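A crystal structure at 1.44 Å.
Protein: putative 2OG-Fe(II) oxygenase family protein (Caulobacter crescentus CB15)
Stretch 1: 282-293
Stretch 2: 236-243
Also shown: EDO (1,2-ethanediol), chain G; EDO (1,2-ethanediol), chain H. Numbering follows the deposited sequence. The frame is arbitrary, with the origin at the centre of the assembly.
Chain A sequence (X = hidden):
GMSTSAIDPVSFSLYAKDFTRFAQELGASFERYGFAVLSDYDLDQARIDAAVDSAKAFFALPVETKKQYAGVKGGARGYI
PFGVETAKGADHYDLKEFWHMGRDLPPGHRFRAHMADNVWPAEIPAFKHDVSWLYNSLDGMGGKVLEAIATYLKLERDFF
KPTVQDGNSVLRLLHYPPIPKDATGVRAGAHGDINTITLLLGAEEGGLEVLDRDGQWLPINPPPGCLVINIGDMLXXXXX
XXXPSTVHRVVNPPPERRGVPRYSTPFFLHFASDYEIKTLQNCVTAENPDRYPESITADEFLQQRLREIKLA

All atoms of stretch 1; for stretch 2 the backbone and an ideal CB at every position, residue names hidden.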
# COMPACT_ATOMS: atom_id res chain seq x y z
N ASN A 282 22.33 -2.66 13.54
CA ASN A 282 21.75 -3.44 14.64
C ASN A 282 20.89 -4.62 14.18
O ASN A 282 20.46 -5.43 15.01
CB ASN A 282 21.05 -2.54 15.67
CG ASN A 282 19.78 -1.92 15.17
OD1 ASN A 282 19.39 -2.11 14.01
ND2 ASN A 282 19.12 -1.16 16.04
N CYS A 283 20.66 -4.71 12.86
CA CYS A 283 20.04 -5.90 12.26
C CYS A 283 21.05 -6.87 11.66
O CYS A 283 20.65 -7.88 11.05
CB CYS A 283 19.04 -5.48 11.19
SG CYS A 283 17.67 -4.50 11.85
N VAL A 284 22.35 -6.60 11.85
CA VAL A 284 23.42 -7.45 11.36
C VAL A 284 24.05 -8.09 12.59
O VAL A 284 24.56 -7.38 13.48
CB VAL A 284 24.46 -6.64 10.55
CG1 VAL A 284 25.65 -7.53 10.16
CG2 VAL A 284 23.81 -6.01 9.31
N THR A 285 24.00 -9.41 12.64
CA THR A 285 24.51 -10.18 13.78
C THR A 285 25.24 -11.42 13.26
O THR A 285 25.21 -11.70 12.05
CB THR A 285 23.35 -10.65 14.68
OG1 THR A 285 22.51 -11.54 13.92
CG2 THR A 285 22.52 -9.44 15.23
N ALA A 286 25.88 -12.16 14.17
CA ALA A 286 26.48 -13.44 13.84
C ALA A 286 25.50 -14.40 13.19
O ALA A 286 25.84 -15.08 12.22
CB ALA A 286 27.09 -14.09 15.11
N GLU A 287 24.27 -14.43 13.71
CA GLU A 287 23.26 -15.40 13.23
C GLU A 287 22.53 -14.90 11.99
O GLU A 287 21.97 -15.70 11.22
CB GLU A 287 22.24 -15.74 14.32
CG GLU A 287 22.04 -14.67 15.40
CD GLU A 287 23.19 -14.63 16.40
OE1 GLU A 287 23.52 -15.69 16.98
OE2 GLU A 287 23.77 -13.54 16.60
N ASN A 288 22.55 -13.59 11.79
CA ASN A 288 21.91 -12.94 10.67
C ASN A 288 22.90 -11.98 10.02
O ASN A 288 22.80 -10.77 10.20
CB ASN A 288 20.65 -12.19 11.12
CG ASN A 288 19.83 -11.65 9.96
OD1 ASN A 288 19.78 -12.26 8.89
ND2 ASN A 288 19.18 -10.50 10.17
N PRO A 289 23.89 -12.54 9.29
CA PRO A 289 24.86 -11.66 8.62
C PRO A 289 24.22 -10.78 7.55
O PRO A 289 23.11 -11.06 7.08
CB PRO A 289 25.90 -12.63 8.00
CG PRO A 289 25.27 -14.00 8.07
CD PRO A 289 24.22 -13.97 9.13
N ASP A 290 24.94 -9.73 7.19
CA ASP A 290 24.45 -8.76 6.23
C ASP A 290 24.20 -9.42 4.86
O ASP A 290 25.12 -9.94 4.22
CB ASP A 290 25.47 -7.63 6.11
CG ASP A 290 24.94 -6.40 5.43
OD1 ASP A 290 23.81 -6.39 4.88
OD2 ASP A 290 25.70 -5.43 5.44
N ARG A 291 22.92 -9.41 4.45
CA ARG A 291 22.53 -9.98 3.16
C ARG A 291 22.73 -8.99 2.02
O ARG A 291 22.63 -9.37 0.84
CB ARG A 291 21.07 -10.41 3.22
CG ARG A 291 20.77 -11.36 4.31
CD ARG A 291 19.28 -11.64 4.37
NE ARG A 291 18.95 -12.22 5.66
CZ ARG A 291 17.90 -12.99 5.90
NH1 ARG A 291 17.02 -13.29 4.94
NH2 ARG A 291 17.72 -13.45 7.12
N TYR A 292 23.04 -7.74 2.36
CA TYR A 292 23.09 -6.65 1.40
C TYR A 292 24.37 -5.83 1.53
O TYR A 292 24.33 -4.67 1.87
CB TYR A 292 21.84 -5.77 1.56
CG TYR A 292 20.55 -6.60 1.58
CD1 TYR A 292 20.06 -7.15 0.41
CD2 TYR A 292 19.85 -6.85 2.78
CE1 TYR A 292 18.92 -7.93 0.40
CE2 TYR A 292 18.69 -7.63 2.78
CZ TYR A 292 18.23 -8.15 1.59
OH TYR A 292 17.08 -8.91 1.59
N PRO A 293 25.53 -6.46 1.24
CA PRO A 293 26.79 -5.75 1.44
C PRO A 293 26.95 -4.54 0.53
O PRO A 293 27.73 -3.64 0.86
CB PRO A 293 27.85 -6.81 1.13
CG PRO A 293 27.19 -7.78 0.22
CD PRO A 293 25.74 -7.80 0.68
N UNK A 236 12.03 -4.31 4.28
CA UNK A 236 12.61 -5.64 4.54
C UNK A 236 14.12 -5.59 4.30
O UNK A 236 14.90 -6.07 5.15
CB UNK A 236 11.96 -6.70 3.65
N UNK A 237 14.54 -4.99 3.18
CA UNK A 237 15.97 -4.95 2.85
C UNK A 237 16.75 -4.09 3.85
O UNK A 237 17.82 -4.50 4.34
CB UNK A 237 16.17 -4.41 1.43
N UNK A 238 16.19 -2.93 4.20
CA UNK A 238 16.85 -2.05 5.17
C UNK A 238 17.12 -2.77 6.49
O UNK A 238 18.18 -2.57 7.10
CB UNK A 238 16.00 -0.81 5.42
N UNK A 239 16.18 -3.60 6.94
CA UNK A 239 16.27 -4.29 8.24
C UNK A 239 16.95 -5.66 8.17
O UNK A 239 16.82 -6.45 9.12
CB UNK A 239 14.87 -4.46 8.82
N UNK A 240 17.65 -5.93 7.08
CA UNK A 240 18.32 -7.24 6.91
C UNK A 240 17.34 -8.38 7.16
O UNK A 240 17.67 -9.43 7.75
CB UNK A 240 19.52 -7.37 7.86
N UNK A 241 16.12 -8.15 6.66
CA UNK A 241 15.01 -9.13 6.73
C UNK A 241 14.46 -9.41 8.13
O UNK A 241 13.66 -10.32 8.30
CB UNK A 241 15.48 -10.46 6.13
N UNK A 242 14.83 -8.60 9.11
CA UNK A 242 14.26 -8.69 10.45
C UNK A 242 12.73 -8.46 10.38
O UNK A 242 11.97 -9.18 11.00
CB UNK A 242 14.92 -7.67 11.38
N UNK A 243 12.32 -7.45 9.60
CA UNK A 243 10.90 -7.26 9.31
C UNK A 243 10.60 -7.81 7.91
O UNK A 243 11.13 -7.30 6.93
CB UNK A 243 10.51 -5.78 9.41
C1 EDO G . 22.78 -5.40 -5.25
O1 EDO G . 22.76 -4.52 -4.13
C2 EDO G . 21.50 -6.23 -5.30
O2 EDO G . 20.34 -5.40 -5.44
C1 EDO H . 22.37 2.24 11.87
O1 EDO H . 23.04 1.31 10.98
C2 EDO H . 21.31 1.63 12.81
O2 EDO H . 21.79 0.52 13.60

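Position 236 is helical, its CA-to-CB bond runs sideways, and nothing of stretch 1 lies within 5.5 Å of the ideal CB. Many residues would suit; it is E236, without contact here.

Position 237 is still helical. Its CB also points sideways, and the ideal CB lies 4.3 Å from Y292 CZ, beside the tyrosine ring. A long side chain with methylenes to lay on the ring would fit, such as Arg, Lys, Met or Leu. The residue is R237. Its CG sits over the ring face, 3.6 Å from the centroid of Y292. The guanidinium donates to both oxygens of the ethanediol in chain G, with R237 NH2 2.8 Å from O1 and R237 NH1 2.9 Å from O2.

Position 238 points away from stretch 1, which therefore says little about it. It is L238.

Position 239 leaves helical phi/psi and begins a type I' turn. Its CB points away overall, yet the ideal CB is 4.1 Å from C283 SG. A small or branched residue is plausible. It is T239; T239 OG1 accepts a hydrogen bond from the backbone N of position 243 at 3.2 Å.

Position 240 has positive phi and psi (51/40), which favours Gly, Asn or Asp. Its CB points toward stretch 1, where the carbonyls of C283 and P289 offer acceptors and R291 N offers a donor. A carboxylate could not donate to the carbonyls, and Gly would not reach them; Asn suits best. The residue is N240. Its ND2 donates to C283 O at 3.1 Å and to P289 O at 3.0 Å, while its OD1 accepts from R291 N at 2.9 Å. One amide thus holds three backbone groups of stretch 1. N288 ND2 donates to N240 O at 3.0 Å.

Position 241 again has positive phi (68/12), so Gly, Asn or Asp is expected. The ideal CB is 3.4 Å from R291 NH1 and 5.1 Å from Y292 OH. An acceptor would suit the hydroxyl, so Asn or Asp fits. It is N241, whose OD1 accepts from Y292 OH at 2.6 Å, near the plane of the ring.

Position 242 closes the turn. Its CB points sideways, with the ideal CB 4.2 Å from C283 SG, so a modest apolar side chain such as Val, Ile or Leu would suit. It is V242, and its CG2 packs 3.8 Å from C283 CB.

Position 243 is out of reach of stretch 1, which leaves the choice open. It is L243.

Stretch 2, residues 236-243: ERLTNNVL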
# COMPACT_ATOMS: atom_id res chain seq x y z
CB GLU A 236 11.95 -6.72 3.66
CG GLU A 236 12.54 -8.11 3.83
CD GLU A 236 11.92 -9.11 2.87
OE1 GLU A 236 12.12 -8.93 1.66
OE2 GLU A 236 11.24 -10.02 3.36
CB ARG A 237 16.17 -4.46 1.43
CG ARG A 237 17.63 -4.27 1.05
CD ARG A 237 17.82 -4.17 -0.44
NE ARG A 237 19.22 -3.86 -0.74
CZ ARG A 237 19.87 -4.21 -1.84
NH1 ARG A 237 19.28 -4.93 -2.80
NH2 ARG A 237 21.15 -3.84 -2.00
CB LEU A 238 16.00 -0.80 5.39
CG LEU A 238 16.52 0.19 6.45
CD1 LEU A 238 17.86 0.80 6.01
CD2 LEU A 238 15.47 1.29 6.70
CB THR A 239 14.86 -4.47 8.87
OG1 THR A 239 14.07 -5.33 8.03
CG2 THR A 239 14.15 -3.12 9.06
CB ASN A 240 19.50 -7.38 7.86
CG ASN A 240 20.53 -8.36 7.34
OD1 ASN A 240 20.70 -8.52 6.12
ND2 ASN A 240 21.27 -8.98 8.26
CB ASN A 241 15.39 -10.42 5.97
CG ASN A 241 15.54 -10.18 4.47
OD1 ASN A 241 16.30 -9.34 4.05
ND2 ASN A 241 14.77 -10.90 3.67
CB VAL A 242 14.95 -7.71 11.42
CG1 VAL A 242 14.12 -7.56 12.71
CG2 VAL A 242 16.37 -8.19 11.76
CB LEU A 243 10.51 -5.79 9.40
CG LEU A 243 10.79 -5.09 10.74
CD1 LEU A 243 10.30 -3.65 10.75
CD2 LEU A 243 10.15 -5.84 11.93
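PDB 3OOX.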